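Long-range contacts in Non-structural protein 11 (Prrsv 16244b, PDB 5EYI), which probably cleaves viral RNA at uridylates, trimming the 5'-polyuridines made during replication so that host double-stranded RNA sensors are not triggered: residues A[102-107]-A[181-186]; A[4-9]-A[23-28]; A[113-118]-A[146-151]. The protein carries 1 engineered substitution. One frame throughout, in Å; residues are numbered along the deposited sequence.

Contact 1: residues A[102-107]-A[181-186]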
loop_
_atom_site.group_PDB
_atom_site.type_symbol
_atom_site.label_atom_id
_atom_site.label_comp_id
_atom_site.label_asym_id
_atom_site.label_seq_id
_atom_site.Cartn_x
_atom_site.Cartn_y
_atom_site.Cartn_z
ATOM N N GLU A 102 12.779 15.351 -3.447
ATOM C CA GLU A 102 13.006 14.273 -4.403
ATOM C C GLU A 102 11.656 13.814 -4.940
ATOM O O GLU A 102 10.677 13.762 -4.194
ATOM C CB GLU A 102 13.698 13.082 -3.727
ATOM C CG GLU A 102 15.051 13.376 -3.077
ATOM C CD GLU A 102 16.223 13.382 -4.047
ATOM O OE1 GLU A 102 17.237 14.052 -3.738
ATOM O OE2 GLU A 102 16.154 12.713 -5.103
ATOM N N THR A 103 11.608 13.480 -6.224
ATOM C CA THR A 103 10.373 12.990 -6.849
ATOM C C THR A 103 10.670 12.093 -8.038
ATOM O O THR A 103 11.729 12.202 -8.640
ATOM C CB THR A 103 9.459 14.165 -7.309
ATOM O OG1 THR A 103 8.215 13.653 -7.800
ATOM C CG2 THR A 103 10.106 14.990 -8.398
ATOM N N VAL A 104 9.731 11.207 -8.364
ATOM C CA VAL A 104 9.732 10.559 -9.674
ATOM C C VAL A 104 8.933 11.441 -10.634
ATOM O O VAL A 104 8.163 12.315 -10.206
ATOM C CB VAL A 104 9.235 9.083 -9.647
ATOM C CG1 VAL A 104 10.025 8.280 -8.625
ATOM C CG2 VAL A 104 7.756 8.957 -9.347
ATOM N N PHE A 105 9.131 11.209 -11.929
ATOM C CA PHE A 105 8.543 12.055 -12.962
ATOM C C PHE A 105 7.699 11.262 -13.939
ATOM O O PHE A 105 8.038 10.143 -14.302
ATOM C CB PHE A 105 9.649 12.821 -13.696
ATOM C CG PHE A 105 10.249 13.928 -12.877
ATOM C CD1 PHE A 105 9.601 15.146 -12.768
ATOM C CD2 PHE A 105 11.446 13.745 -12.198
ATOM C CE1 PHE A 105 10.134 16.166 -11.998
ATOM C CE2 PHE A 105 11.983 14.760 -11.425
ATOM C CZ PHE A 105 11.332 15.972 -11.328
ATOM N N SER A 106 6.590 11.849 -14.363
ATOM C CA SER A 106 5.834 11.343 -15.501
ATOM C C SER A 106 6.674 11.519 -16.758
ATOM O O SER A 106 7.455 12.466 -16.868
ATOM C CB SER A 106 4.518 12.098 -15.658
ATOM O OG SER A 106 3.644 11.803 -14.592
ATOM N N THR A 107 6.480 10.625 -17.717
ATOM C CA THR A 107 7.377 10.508 -18.871
ATOM C C THR A 107 6.929 11.244 -20.123
ATOM O O THR A 107 7.640 11.221 -21.129
ATOM C CB THR A 107 7.556 9.031 -19.230
ATOM O OG1 THR A 107 6.266 8.447 -19.454
ATOM C CG2 THR A 107 8.259 8.310 -18.105
ATOM N N THR A 181 -0.652 5.766 -14.198
ATOM C CA THR A 181 0.456 6.695 -14.446
ATOM C C THR A 181 1.215 6.257 -15.688
ATOM O O THR A 181 0.962 5.181 -16.221
ATOM C CB THR A 181 1.445 6.761 -13.262
ATOM O OG1 THR A 181 2.242 5.572 -13.211
ATOM C CG2 THR A 181 0.707 6.926 -11.950
ATOM N N ASP A 182 2.133 7.110 -16.141
ATOM C CA ASP A 182 3.100 6.735 -17.175
ATOM C C ASP A 182 4.555 6.778 -16.690
ATOM O O ASP A 182 5.478 6.967 -17.492
ATOM C CB ASP A 182 2.906 7.581 -18.434
ATOM C CG ASP A 182 3.273 9.034 -18.247
ATOM O OD1 ASP A 182 3.838 9.407 -17.191
ATOM O OD2 ASP A 182 3.001 9.804 -19.187
ATOM N N VAL A 183 4.760 6.584 -15.387
ATOM C CA VAL A 183 6.108 6.594 -14.838
ATOM C C VAL A 183 6.933 5.441 -15.420
ATOM O O VAL A 183 6.401 4.363 -15.705
ATOM C CB VAL A 183 6.142 6.512 -13.294
ATOM C CG1 VAL A 183 5.339 7.647 -12.680
ATOM C CG2 VAL A 183 5.644 5.168 -12.788
ATOM N N TYR A 184 8.226 5.685 -15.584
ATOM C CA TYR A 184 9.179 4.664 -15.996
ATOM C C TYR A 184 9.238 3.581 -14.924
ATOM O O TYR A 184 9.750 3.829 -13.838
ATOM C CB TYR A 184 10.556 5.296 -16.206
ATOM C CG TYR A 184 11.619 4.350 -16.708
ATOM C CD1 TYR A 184 12.813 4.175 -16.012
ATOM C CD2 TYR A 184 11.428 3.618 -17.873
ATOM C CE1 TYR A 184 13.793 3.306 -16.474
ATOM C CE2 TYR A 184 12.406 2.750 -18.343
ATOM C CZ TYR A 184 13.589 2.607 -17.645
ATOM O OH TYR A 184 14.549 1.739 -18.105
ATOM N N LEU A 185 8.685 2.404 -15.224
ATOM C CA LEU A 185 8.450 1.371 -14.201
ATOM C C LEU A 185 9.685 0.919 -13.394
ATOM O O LEU A 185 9.548 0.567 -12.210
ATOM C CB LEU A 185 7.743 0.141 -14.787
ATOM C CG LEU A 185 6.330 0.317 -15.371
ATOM C CD1 LEU A 185 5.845 -1.004 -15.948
ATOM C CD2 LEU A 185 5.356 0.797 -14.310
ATOM N N PRO A 186 10.882 0.923 -14.014
ATOM C CA PRO A 186 12.060 0.610 -13.198
ATOM C C PRO A 186 12.334 1.584 -12.045
ATOM O O PRO A 186 12.944 1.161 -11.064
ATOM C CB PRO A 186 13.200 0.578 -14.222
ATOM C CG PRO A 186 12.521 0.097 -15.464
ATOM C CD PRO A 186 11.193 0.820 -15.450
HETATM O O HOH W 1 9.435 7.868 -14.497
HETATM O O HOH W 2 1.930 9.771 -14.753
#
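Thr-107 meets Asp-182 twice, once through its backbone and once through its side chain, the two side chains sliding past each other in opposite directions. Starting at the threonine, CB lies 3.4 Å from Asp-182 O. With chi1 at 56°, OG1 sits between the backbone N and the carbonyl carbon and donates to Asp-182 O at 2.6 Å, tilted 26° from the carbonyl plane. The methyl CG2 lies 3.1 Å from the same Asp-182 O and 3.6 Å from Tyr-184 N. Meanwhile Thr-107 N donates to Asp-182 OD1 at 3.0 Å, coming in from above the carboxylate plane. The second carboxylate oxygen, OD2, takes the backbone N of Ile-110 in helix 109-112, while Arg-109 reaches both Thr-107 OG1 and Asp-182 O. Water 1 links Phe-105 O to Tyr-184 N, 2.7 Å from each. Water 2 joins Ser-106 OG to Asp-182 N, and that hydroxyl is also bonded to Asp-206. Apolar contact is slight: Val-104 CG2 touches Val-183 CG1 at 4.3 Å. Two loops of the NendoU domain are thus joined mainly by polar bonds in a buried setting, where two backbone N-H groups hold the Asp-182 carboxylate and probably help to stabilise its charge.

Contact 2: residues A[4-9]-A[23-28]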
loop_
_atom_site.group_PDB
_atom_site.type_symbol
_atom_site.label_atom_id
_atom_site.label_comp_id
_atom_site.label_asym_id
_atom_site.label_seq_id
_atom_site.Cartn_x
_atom_site.Cartn_y
_atom_site.Cartn_z
ATOM N N SER A 4 15.094 25.722 -24.901
ATOM C CA SER A 4 15.038 25.263 -23.521
ATOM C C SER A 4 13.825 24.376 -23.339
ATOM O O SER A 4 12.704 24.716 -23.713
ATOM C CB SER A 4 15.042 26.403 -22.491
ATOM O OG SER A 4 16.373 26.755 -22.148
ATOM N N SER A 5 14.092 23.212 -22.781
ATOM C CA SER A 5 13.067 22.302 -22.373
ATOM C C SER A 5 12.375 22.880 -21.140
ATOM O O SER A 5 12.959 23.658 -20.386
ATOM C CB SER A 5 13.689 20.946 -22.092
ATOM O OG SER A 5 14.993 21.125 -21.596
ATOM N N SER A 6 11.116 22.509 -20.968
ATOM C CA SER A 6 10.291 23.022 -19.884
ATOM C C SER A 6 9.387 21.904 -19.387
ATOM O O SER A 6 9.169 20.926 -20.110
ATOM C CB SER A 6 9.462 24.216 -20.363
ATOM O OG SER A 6 8.928 23.995 -21.652
ATOM N N PRO A 7 8.875 22.038 -18.149
ATOM C CA PRO A 7 8.060 20.975 -17.593
ATOM C C PRO A 7 6.726 20.822 -18.274
ATOM O O PRO A 7 6.184 21.787 -18.854
ATOM C CB PRO A 7 7.850 21.405 -16.133
ATOM C CG PRO A 7 8.057 22.874 -16.137
ATOM C CD PRO A 7 9.126 23.104 -17.159
ATOM N N LEU A 8 6.205 19.602 -18.191
ATOM C CA LEU A 8 4.795 19.347 -18.487
ATOM C C LEU A 8 3.966 20.186 -17.502
ATOM O O LEU A 8 4.404 20.394 -16.369
ATOM C CB LEU A 8 4.468 17.859 -18.335
ATOM C CG LEU A 8 5.223 16.902 -19.280
ATOM C CD1 LEU A 8 5.005 15.463 -18.858
ATOM C CD2 LEU A 8 4.791 17.104 -20.715
ATOM N N PRO A 9 2.786 20.688 -17.924
ATOM C CA PRO A 9 2.066 21.619 -17.028
ATOM C C PRO A 9 1.862 21.134 -15.590
ATOM O O PRO A 9 2.092 21.889 -14.647
ATOM C CB PRO A 9 0.735 21.837 -17.747
ATOM C CG PRO A 9 1.074 21.676 -19.196
ATOM C CD PRO A 9 2.174 20.646 -19.267
ATOM N N LEU A 23 6.176 30.889 -21.426
ATOM C CA LEU A 23 5.921 29.500 -21.815
ATOM C C LEU A 23 4.476 29.283 -22.238
ATOM O O LEU A 23 3.558 29.541 -21.465
ATOM C CB LEU A 23 6.238 28.573 -20.644
ATOM C CG LEU A 23 7.717 28.476 -20.270
ATOM C CD1 LEU A 23 7.874 27.724 -18.959
ATOM C CD2 LEU A 23 8.499 27.802 -21.389
ATOM N N THR A 24 4.283 28.779 -23.455
ATOM C CA THR A 24 2.950 28.707 -24.051
ATOM C C THR A 24 2.038 27.680 -23.401
ATOM O O THR A 24 0.821 27.844 -23.447
ATOM C CB THR A 24 2.996 28.426 -25.566
ATOM O OG1 THR A 24 3.754 27.231 -25.817
ATOM C CG2 THR A 24 3.624 29.603 -26.286
ATOM N N GLN A 25 2.612 26.642 -22.790
ATOM C CA GLN A 25 1.796 25.591 -22.163
ATOM C C GLN A 25 1.173 26.021 -20.830
ATOM O O GLN A 25 0.361 25.294 -20.261
ATOM C CB GLN A 25 2.573 24.269 -22.018
ATOM C CG GLN A 25 3.622 24.192 -20.903
ATOM C CD GLN A 25 5.013 24.586 -21.364
ATOM O OE1 GLN A 25 5.171 25.497 -22.183
ATOM N NE2 GLN A 25 6.033 23.911 -20.831
ATOM N N PHE A 26 1.565 27.180 -20.325
ATOM C CA PHE A 26 0.964 27.731 -19.122
ATOM C C PHE A 26 0.090 28.934 -19.442
ATOM O O PHE A 26 0.136 29.461 -20.543
ATOM C CB PHE A 26 2.065 28.088 -18.140
ATOM C CG PHE A 26 2.822 26.896 -17.653
ATOM C CD1 PHE A 26 2.240 26.024 -16.740
ATOM C CD2 PHE A 26 4.108 26.622 -18.118
ATOM C CE1 PHE A 26 2.930 24.913 -16.291
ATOM C CE2 PHE A 26 4.805 25.507 -17.676
ATOM C CZ PHE A 26 4.217 24.652 -16.760
ATOM N N ALA A 27 -0.712 29.350 -18.465
ATOM C CA ALA A 27 -1.601 30.508 -18.605
ATOM C C ALA A 27 -0.763 31.766 -18.798
ATOM O O ALA A 27 0.094 32.056 -17.967
ATOM C CB ALA A 27 -2.468 30.646 -17.360
ATOM N N LYS A 28 -0.983 32.488 -19.899
ATOM C CA LYS A 28 -0.174 33.675 -20.193
ATOM C C LYS A 28 -0.464 34.763 -19.165
ATOM O O LYS A 28 -1.621 34.990 -18.819
ATOM C CB LYS A 28 -0.413 34.212 -21.615
ATOM C CG LYS A 28 0.537 35.355 -21.997
ATOM C CD LYS A 28 0.511 35.663 -23.490
ATOM C CE LYS A 28 1.298 36.927 -23.823
HETATM O O HOH W 3 7.184 25.402 -24.061
#
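The chi1 of Gln-25 (76°) sets CG between the backbone N and the carbonyl carbon, and a bend at chi2 (-92°) then turns CD toward Ser-6 and Pro-7. The amide ends with NE2 gripping two acceptors of segment 4-9: it donates to Ser-6 OG at 3.0 Å and to Pro-7 O at 2.9 Å, both bonds fairly straight. Both oxygens lie close to the amide plane, so the pair fixes the rotation of the group. On its other side, OE1 lies 2.8 Å from water 3, which also sits near Ser-6 OG. Ser-6 OG has a further partner in the carbonyl of Met-72.

Apolar atoms pack beside this polar grip. Pro-9 crosses the aliphatic part of Gln-25 obliquely, its CG 4.0 Å from the glutamine CG. Phe-26 brings CE1 to within 3.5 Å of Pro-9 CA, and its CZ meets the Pro-7 ring at CG, 4.3 Å away. Leu-23 puts CD2 3.8 Å from Ser-6 OG, beside the amide. Leu-23 to Phe-26 form a type I beta turn, which presents Leu-23, Gln-25 and Phe-26 together to the N-terminal segment.

The contact lies in the N-terminal domain of nsp11. Ser-6 pairs through its backbone with Met-72 of strand 71-73, Leu-8 is the N-cap of helix 9-14, and Leu-23 and Phe-26 rest on Val-40 of strand 39-41. Beyond the turn, strand 27-28 runs parallel to strand 19-20.

Contact 3: residues A[113-118]-A[146-151]. With SO4 (sulfate ion), chain C.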
loop_
_atom_site.group_PDB
_atom_site.type_symbol
_atom_site.label_atom_id
_atom_site.label_comp_id
_atom_site.label_asym_id
_atom_site.label_seq_id
_atom_site.Cartn_x
_atom_site.Cartn_y
_atom_site.Cartn_z
ATOM N N ASP A 113 0.183 10.583 -26.086
ATOM C CA ASP A 113 -0.554 9.338 -26.329
ATOM C C ASP A 113 0.325 8.212 -26.881
ATOM O O ASP A 113 -0.116 7.411 -27.711
ATOM C CB ASP A 113 -1.780 9.576 -27.235
ATOM C CG ASP A 113 -2.842 8.493 -27.086
ATOM O OD1 ASP A 113 -2.986 7.915 -25.991
ATOM O OD2 ASP A 113 -3.537 8.218 -28.074
ATOM N N CYS A 114 1.566 8.148 -26.410
ATOM C CA CYS A 114 2.431 7.023 -26.720
ATOM C C CYS A 114 2.243 5.962 -25.649
ATOM O O CYS A 114 2.529 6.211 -24.480
ATOM C CB CYS A 114 3.889 7.445 -26.762
ATOM S SG CYS A 114 4.986 6.055 -27.125
ATOM N N ARG A 115 1.776 4.780 -26.048
ATOM C CA ARG A 115 1.493 3.697 -25.101
ATOM C C ARG A 115 2.486 2.543 -25.196
ATOM O O ARG A 115 2.160 1.409 -24.857
ATOM C CB ARG A 115 0.066 3.220 -25.306
ATOM C CG ARG A 115 -0.892 4.395 -25.328
ATOM C CD ARG A 115 -2.316 3.978 -25.124
ATOM N NE ARG A 115 -3.190 5.139 -25.127
ATOM C CZ ARG A 115 -4.460 5.129 -24.742
ATOM N NH1 ARG A 115 -5.039 4.009 -24.296
ATOM N NH2 ARG A 115 -5.164 6.253 -24.798
ATOM N N GLU A 116 3.711 2.858 -25.610
ATOM C CA GLU A 116 4.780 1.887 -25.743
ATOM C C GLU A 116 5.662 1.919 -24.507
ATOM O O GLU A 116 5.768 2.939 -23.824
ATOM C CB GLU A 116 5.640 2.211 -26.974
ATOM C CG GLU A 116 4.871 2.373 -28.282
ATOM C CD GLU A 116 4.093 1.125 -28.681
ATOM O OE1 GLU A 116 4.625 -0.000 -28.541
ATOM O OE2 GLU A 116 2.938 1.268 -29.142
ATOM N N TYR A 117 6.302 0.792 -24.237
ATOM C CA TYR A 117 7.373 0.711 -23.260
ATOM C C TYR A 117 8.533 1.585 -23.721
ATOM O O TYR A 117 8.763 1.724 -24.915
ATOM C CB TYR A 117 7.853 -0.731 -23.113
ATOM C CG TYR A 117 6.835 -1.663 -22.490
ATOM C CD1 TYR A 117 6.467 -1.532 -21.153
ATOM C CD2 TYR A 117 6.247 -2.683 -23.235
ATOM C CE1 TYR A 117 5.541 -2.389 -20.575
ATOM C CE2 TYR A 117 5.321 -3.547 -22.668
ATOM C CZ TYR A 117 4.973 -3.402 -21.341
ATOM O OH TYR A 117 4.054 -4.253 -20.785
ATOM N N LEU A 118 9.237 2.205 -22.788
ATOM C CA LEU A 118 10.379 3.037 -23.162
ATOM C C LEU A 118 11.584 2.186 -23.522
ATOM O O LEU A 118 12.419 2.623 -24.299
ATOM C CB LEU A 118 10.743 4.033 -22.058
ATOM C CG LEU A 118 9.658 5.051 -21.682
ATOM C CD1 LEU A 118 10.220 6.061 -20.693
ATOM C CD2 LEU A 118 9.099 5.767 -22.897
ATOM N N HIS A 146 -2.885 -0.334 -14.397
ATOM C CA HIS A 146 -2.417 0.880 -13.733
ATOM C C HIS A 146 -1.290 1.615 -14.458
ATOM O O HIS A 146 -0.701 2.534 -13.901
ATOM C CB HIS A 146 -2.037 0.555 -12.297
ATOM C CG HIS A 146 -3.193 0.090 -11.463
ATOM N ND1 HIS A 146 -3.302 -1.202 -11.009
ATOM C CD2 HIS A 146 -4.285 0.741 -10.997
ATOM C CE1 HIS A 146 -4.405 -1.328 -10.294
ATOM N NE2 HIS A 146 -5.022 -0.163 -10.275
ATOM N N HIS A 147 -1.021 1.253 -15.709
ATOM C CA HIS A 147 0.034 1.901 -16.468
ATOM C C HIS A 147 -0.445 2.281 -17.863
ATOM O O HIS A 147 -1.365 1.674 -18.404
ATOM C CB HIS A 147 1.274 1.007 -16.550
ATOM C CG HIS A 147 2.531 1.759 -16.843
ATOM N ND1 HIS A 147 3.257 1.580 -17.999
ATOM C CD2 HIS A 147 3.175 2.720 -16.143
ATOM C CE1 HIS A 147 4.303 2.387 -17.995
ATOM N NE2 HIS A 147 4.276 3.094 -16.880
ATOM N N VAL A 148 0.202 3.295 -18.428
ATOM C CA VAL A 148 -0.107 3.789 -19.762
ATOM C C VAL A 148 0.095 2.722 -20.846
ATOM O O VAL A 148 -0.469 2.831 -21.932
ATOM C CB VAL A 148 0.741 5.041 -20.091
ATOM C CG1 VAL A 148 2.197 4.662 -20.348
ATOM C CG2 VAL A 148 0.145 5.809 -21.267
ATOM N N THR A 149 0.907 1.716 -20.538
ATOM C CA THR A 149 1.140 0.565 -21.403
ATOM C C THR A 149 0.158 -0.609 -21.166
ATOM O O THR A 149 0.226 -1.616 -21.882
ATOM C CB THR A 149 2.592 0.052 -21.224
ATOM O OG1 THR A 149 2.816 -0.347 -19.863
ATOM C CG2 THR A 149 3.600 1.140 -21.596
ATOM N N SER A 150 -0.754 -0.480 -20.199
ATOM C CA SER A 150 -1.647 -1.580 -19.824
ATOM C C SER A 150 -2.702 -1.880 -20.885
ATOM O O SER A 150 -2.949 -1.096 -21.802
ATOM C CB SER A 150 -2.353 -1.300 -18.490
ATOM O OG SER A 150 -1.426 -1.096 -17.439
ATOM N N ARG A 151 -3.327 -3.036 -20.734
ATOM C CA ARG A 151 -4.477 -3.402 -21.556
ATOM C C ARG A 151 -5.739 -2.682 -21.098
ATOM O O ARG A 151 -5.768 -2.056 -20.027
ATOM C CB ARG A 151 -4.711 -4.895 -21.487
ATOM C CG ARG A 151 -3.637 -5.699 -22.176
ATOM C CD ARG A 151 -3.816 -7.167 -21.854
ATOM N NE ARG A 151 -2.849 -8.011 -22.546
ATOM C CZ ARG A 151 -2.457 -9.223 -22.133
ATOM N NH1 ARG A 151 -2.942 -9.767 -21.018
ATOM N NH2 ARG A 151 -1.550 -9.896 -22.843
HETATM S S SO4 C . -1.398 -7.414 -25.598
HETATM O O1 SO4 C . -0.823 -6.784 -26.802
HETATM O O2 SO4 C . -2.284 -8.541 -25.965
HETATM O O3 SO4 C . -2.159 -6.343 -24.917
HETATM O O4 SO4 C . -0.394 -7.988 -24.665
HETATM O O HOH W 4 0.187 -0.749 -25.094
HETATM O O HOH W 5 2.626 -2.938 -19.209
#
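A type I beta turn, His-147 to Ser-150, in the loop that carries the predicted active-site His-146 packs here against the loop between helices 109-112 and 120-128, where Thr-149 meets Tyr-117. The two side chains cross at about a right angle: Thr-149 CB stands over one face of the tyrosine ring, 4.2 Å from its centroid and offset toward the rim, a CH-pi contact. The chi1 of Thr-149 (60°) places OG1 between the backbone N and the carbonyl carbon, where it shares a nearly straight hydrogen bond of 2.7 Å with His-147 ND1, at the edge of the imidazole and in its plane. Water 5 bridges Thr-149 OG1 and Tyr-117 OH. The methyl CG2 of Thr-149 lies 3.6 Å from both Arg-115 O and Glu-116 O, and Arg-115 CB comes within 3.4 Å of Val-148 O.

Arg-115, extended from CG to NE, turns its guanidinium back to Asp-113 and holds the single oxygen OD1 side-on: NE binds it at 2.9 Å and NH2 at 3.0 Å. Asp-113 itself, with positive phi, is the C-prime residue of a Schellman motif ending helix 109-112. Farther along, Arg-151 binds a sulfate, probably from the crystallisation liquor, its NH2 2.9 Å from sulfate O4.

His-146 NE2 is bonded to Glu-195 of the second subunit, so this loop also reaches the dimer partner. Within the chain, Arg-109 of helix 109-112 packs on Val-148 and Thr-149, while Tyr-117 rests on Glu-122, Arg-123 and Ala-126 of helix 120-128.

Overall arrangement
Along the chain contact 2 closes first, in the N-terminal domain, before contact 1 opens in the NendoU domain; contact 3 is nested within the loop that contact 1 closes. Contacts 1 and 3 have centres 12 Å apart and touch directly: His-147 NE2 lies 2.7 Å from Val-183 O, a probable hydrogen bond, and Leu-185 packs on the same imidazole. Helix 109-112 serves both, with Arg-109 reaching residues of each. Contact 2 touches neither; its centre is 19 Å from that of contact 1, though their nearest atoms are about 4 Å apart, and 24 Å from that of contact 3. The loop bearing the predicted active-site His-146 is therefore tied to contact 1, whose centre is about 5 Å from the centre of the chain.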